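Local coordinates for hemolysin-related protein (Vibrio cholerae serotype O1, PDB 6MLT), which is a secreted, metal-binding protein of the biofilm matrix that probably binds carbohydrates and helps biofilms adhere to surfaces, at residues S115-A118 / L119-Y122; E197-N201 / G202-Q206. One frame throughout, in Å; residues are numbered along the deposited sequence.

Interaction 1. Residues S115-A118 / L119-Y122; sequences STSA and LTPY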
# COMPACT_ATOMS: atom_id res chain seq x y z
N SER A 115 16.25 -3.59 16.52
CA SER A 115 16.82 -2.25 16.55
C SER A 115 18.34 -2.34 16.58
O SER A 115 18.92 -3.41 16.77
CB SER A 115 16.32 -1.46 17.76
OG SER A 115 17.00 -1.85 18.93
N THR A 116 18.98 -1.18 16.42
CA THR A 116 20.42 -1.08 16.63
C THR A 116 20.75 0.37 16.97
O THR A 116 19.88 1.25 16.98
CB THR A 116 21.20 -1.57 15.41
OG1 THR A 116 22.58 -1.78 15.76
CG2 THR A 116 21.11 -0.58 14.25
N SER A 117 22.03 0.61 17.26
CA SER A 117 22.56 1.94 17.47
C SER A 117 23.96 2.00 16.89
O SER A 117 24.54 0.99 16.50
CB SER A 117 22.60 2.31 18.96
OG SER A 117 23.78 1.80 19.55
N ALA A 118 24.52 3.21 16.86
CA ALA A 118 25.90 3.37 16.42
C ALA A 118 26.89 2.92 17.48
O ALA A 118 28.09 2.87 17.20
CB ALA A 118 26.17 4.84 16.06
N LEU A 119 26.42 2.60 18.68
CA LEU A 119 27.28 2.26 19.81
C LEU A 119 27.45 0.75 19.99
O LEU A 119 28.24 0.34 20.85
CB LEU A 119 26.70 2.85 21.11
CG LEU A 119 26.28 4.32 21.04
CD1 LEU A 119 25.69 4.76 22.37
CD2 LEU A 119 27.44 5.21 20.65
N THR A 120 26.74 -0.06 19.22
CA THR A 120 26.80 -1.51 19.32
C THR A 120 27.19 -2.12 17.98
O THR A 120 26.82 -1.59 16.93
CB THR A 120 25.47 -2.12 19.78
OG1 THR A 120 25.56 -3.55 19.79
CG2 THR A 120 24.35 -1.74 18.84
N PRO A 121 27.92 -3.24 17.97
CA PRO A 121 28.19 -3.94 16.71
C PRO A 121 27.09 -4.89 16.27
O PRO A 121 27.26 -5.59 15.27
CB PRO A 121 29.48 -4.71 17.03
CG PRO A 121 29.47 -4.92 18.49
CD PRO A 121 28.70 -3.79 19.10
N TYR A 122 25.96 -4.92 16.98
CA TYR A 122 24.91 -5.90 16.75
C TYR A 122 23.58 -5.24 16.40
O TYR A 122 23.25 -4.17 16.91
CB TYR A 122 24.70 -6.80 17.99
CG TYR A 122 25.86 -7.72 18.18
CD1 TYR A 122 26.01 -8.84 17.39
CD2 TYR A 122 26.85 -7.44 19.12
CE1 TYR A 122 27.10 -9.67 17.52
CE2 TYR A 122 27.94 -8.27 19.27
CZ TYR A 122 28.06 -9.38 18.46
OH TYR A 122 29.15 -10.21 18.59
O HOH W 1 28.76 0.05 15.41

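Interaction 2. Residues E197-N201 / G202-Q206; sequences EVFAN and GTLYQ. With NA (sodium ion), chain F.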
# COMPACT_ATOMS: atom_id res chain seq x y z
N GLU A 197 12.72 -8.02 -4.59
CA GLU A 197 13.96 -7.27 -4.67
C GLU A 197 14.03 -6.26 -3.52
O GLU A 197 13.03 -5.97 -2.86
CB GLU A 197 14.06 -6.56 -6.02
CG GLU A 197 14.29 -7.48 -7.23
CD GLU A 197 13.14 -8.44 -7.51
OE1 GLU A 197 12.02 -7.97 -7.83
OE2 GLU A 197 13.35 -9.67 -7.41
N VAL A 198 15.23 -5.73 -3.29
CA VAL A 198 15.49 -4.79 -2.21
C VAL A 198 15.87 -3.45 -2.83
O VAL A 198 16.81 -3.37 -3.63
CB VAL A 198 16.61 -5.30 -1.28
CG1 VAL A 198 16.90 -4.28 -0.19
CG2 VAL A 198 16.22 -6.62 -0.65
N PHE A 199 15.15 -2.40 -2.45
CA PHE A 199 15.43 -1.05 -2.93
C PHE A 199 15.98 -0.23 -1.77
O PHE A 199 15.30 -0.07 -0.75
CB PHE A 199 14.18 -0.38 -3.50
CG PHE A 199 14.44 0.98 -4.04
CD1 PHE A 199 15.05 1.14 -5.27
CD2 PHE A 199 14.13 2.11 -3.30
CE1 PHE A 199 15.31 2.40 -5.77
CE2 PHE A 199 14.39 3.37 -3.79
CZ PHE A 199 14.98 3.52 -5.03
N ALA A 200 17.19 0.29 -1.94
CA ALA A 200 17.85 1.04 -0.87
C ALA A 200 18.74 2.10 -1.49
O ALA A 200 19.64 1.79 -2.27
CB ALA A 200 18.66 0.10 0.02
N ASN A 201 18.46 3.36 -1.15
CA ASN A 201 19.28 4.50 -1.57
C ASN A 201 19.48 4.52 -3.08
O ASN A 201 20.58 4.71 -3.60
CB ASN A 201 20.63 4.48 -0.84
CG ASN A 201 21.39 5.79 -0.98
OD1 ASN A 201 20.90 6.76 -1.56
ND2 ASN A 201 22.60 5.81 -0.45
N GLY A 202 18.38 4.33 -3.81
CA GLY A 202 18.39 4.43 -5.25
C GLY A 202 18.77 3.17 -5.99
O GLY A 202 18.57 3.10 -7.21
N THR A 203 19.29 2.16 -5.30
CA THR A 203 19.73 0.92 -5.95
C THR A 203 18.71 -0.18 -5.71
O THR A 203 18.29 -0.40 -4.58
CB THR A 203 21.09 0.48 -5.42
OG1 THR A 203 22.05 1.53 -5.61
CG2 THR A 203 21.57 -0.76 -6.14
N LEU A 204 18.35 -0.89 -6.78
CA LEU A 204 17.53 -2.09 -6.69
C LEU A 204 18.44 -3.31 -6.78
O LEU A 204 19.18 -3.47 -7.77
CB LEU A 204 16.46 -2.14 -7.78
CG LEU A 204 15.39 -3.22 -7.54
CD1 LEU A 204 14.50 -2.84 -6.36
CD2 LEU A 204 14.56 -3.47 -8.79
N TYR A 205 18.39 -4.16 -5.75
CA TYR A 205 19.12 -5.41 -5.70
C TYR A 205 18.16 -6.59 -5.76
O TYR A 205 17.05 -6.53 -5.22
CB TYR A 205 19.94 -5.55 -4.41
CG TYR A 205 20.81 -4.38 -4.02
CD1 TYR A 205 20.32 -3.37 -3.19
CD2 TYR A 205 22.14 -4.32 -4.41
CE1 TYR A 205 21.12 -2.32 -2.81
CE2 TYR A 205 22.95 -3.26 -4.02
CZ TYR A 205 22.43 -2.27 -3.22
OH TYR A 205 23.23 -1.21 -2.84
N GLN A 206 18.61 -7.68 -6.39
CA GLN A 206 18.00 -8.97 -6.11
C GLN A 206 18.25 -9.33 -4.65
O GLN A 206 19.10 -8.74 -3.97
CB GLN A 206 18.55 -10.05 -7.04
CG GLN A 206 18.14 -9.85 -8.49
CD GLN A 206 18.56 -11.01 -9.39
OE1 GLN A 206 19.72 -11.40 -9.42
NE2 GLN A 206 17.60 -11.56 -10.12
NA NA F . 11.03 -10.30 -8.25
O HOH W 2 14.42 -11.14 -9.44
O HOH W 3 22.14 0.64 -1.42
O HOH W 4 22.98 3.34 -3.85

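Interaction 1. Residues S115-A118 / L119-Y122
The hydroxyl OG1 of T116 gives its hydrogen to the backbone oxygen of Y122, T116 OG1 to Y122 O being 2.7 Å, and NZ of K138 is hydrogen-bonded to the same hydroxyl, so two groups grip it. The hydroxyl sits above the carbonyl plane of Y122, 40° out of it. With OG1 anti to the backbone N (chi1 -165°), the T116 side chain extends across to the returning chain. T120 lays its methyl beside this hydroxyl, T120 CG2 lying 3.6 Å from T116 OG1, while its own OG1 turns back to accept the backbone N-H of Y122, 3.2 Å from T120 OG1 to Y122 N, which makes an ST turn. The segment 115-122 reverses the chain between strands 112-115 and 122-126, neighbours in a four-stranded antiparallel sheet, in a region matching the FG-GAP-like repeat, a family of the beta-propeller clan. At the tip of the reversal is a type I beta turn from S117 to T120. At its start S117 OG, held between the backbone N and the carbonyl carbon, accepts the N-H of L119 at 2.9 Å from L119 N, with an angle of 152° at the hydrogen. CB of L119 rests alongside the same hydroxyl, 3.5 Å from S117 OG. A water donates to T120 O at 3.0 Å and weakly to A118 O. K138 NZ also bonds T120 O, tying the turn to the residue just past strand 132-137.

Interaction 2. Residues E197-N201 / G202-Q206
G202, E197 and Y205 bury the most surface in this hairpin. G202 lies in the type I' turn from A200 to T203, where its backbone angles (phi 87°, psi -13°) favour glycine; the F199 ring reaches it with CZ, 3.5 Å from G202 CA. Y205 pairs with V198 through two nearly straight bonds, Y205 N to V198 O and V198 N to Y205 O, each 2.8 Å. The Y205 ring turns its edge to V198 O, 3.5 Å from Y205 CD1, and T203 CG2 lies over the rim of one face. A water bridges Y205 OH to A200 O. E197 packs CB against L204 CD1 at 3.8 Å; its chain, bent at chi2 (65°), carries both carboxylate oxygens to a sodium ion, E197 OE1 at 2.6 Å and E197 OE2 at 2.5 Å. D189, N191, D193 and Q195 complete that site, and S190 OG is hydrogen-bonded to E197 OE1. A second water links E197 OE2 to Q206 NE2. The strands 197-200 and 203-205 run antiparallel in the middle of a four-stranded sheet, flanked by 185-188 and 211-214, while F199 reaches strand 236-241 of the next sheet.

How the interactions relate
Both contacts are chain reversals between adjacent strands of four-stranded antiparallel sheets, but of different sheets; their centres lie about 23 Å apart and their nearest atoms about 14 Å. Interaction 2 is largely buried and nearer the middle of the chain: a tight hairpin whose backbone pairing forms a regular ladder, with apolar side chains and a sodium ligand added. Interaction 1 lies farther out and is only partly buried, with L119 exposed; its longer loop depends on serine and threonine hydroxyls bonding to the backbone, with a lysine from a neighbouring strand's end as an added grip. Water bridges occur in both, linking two backbone oxygens in 115-122, one leg being weak, but reaching side chains in 197-206.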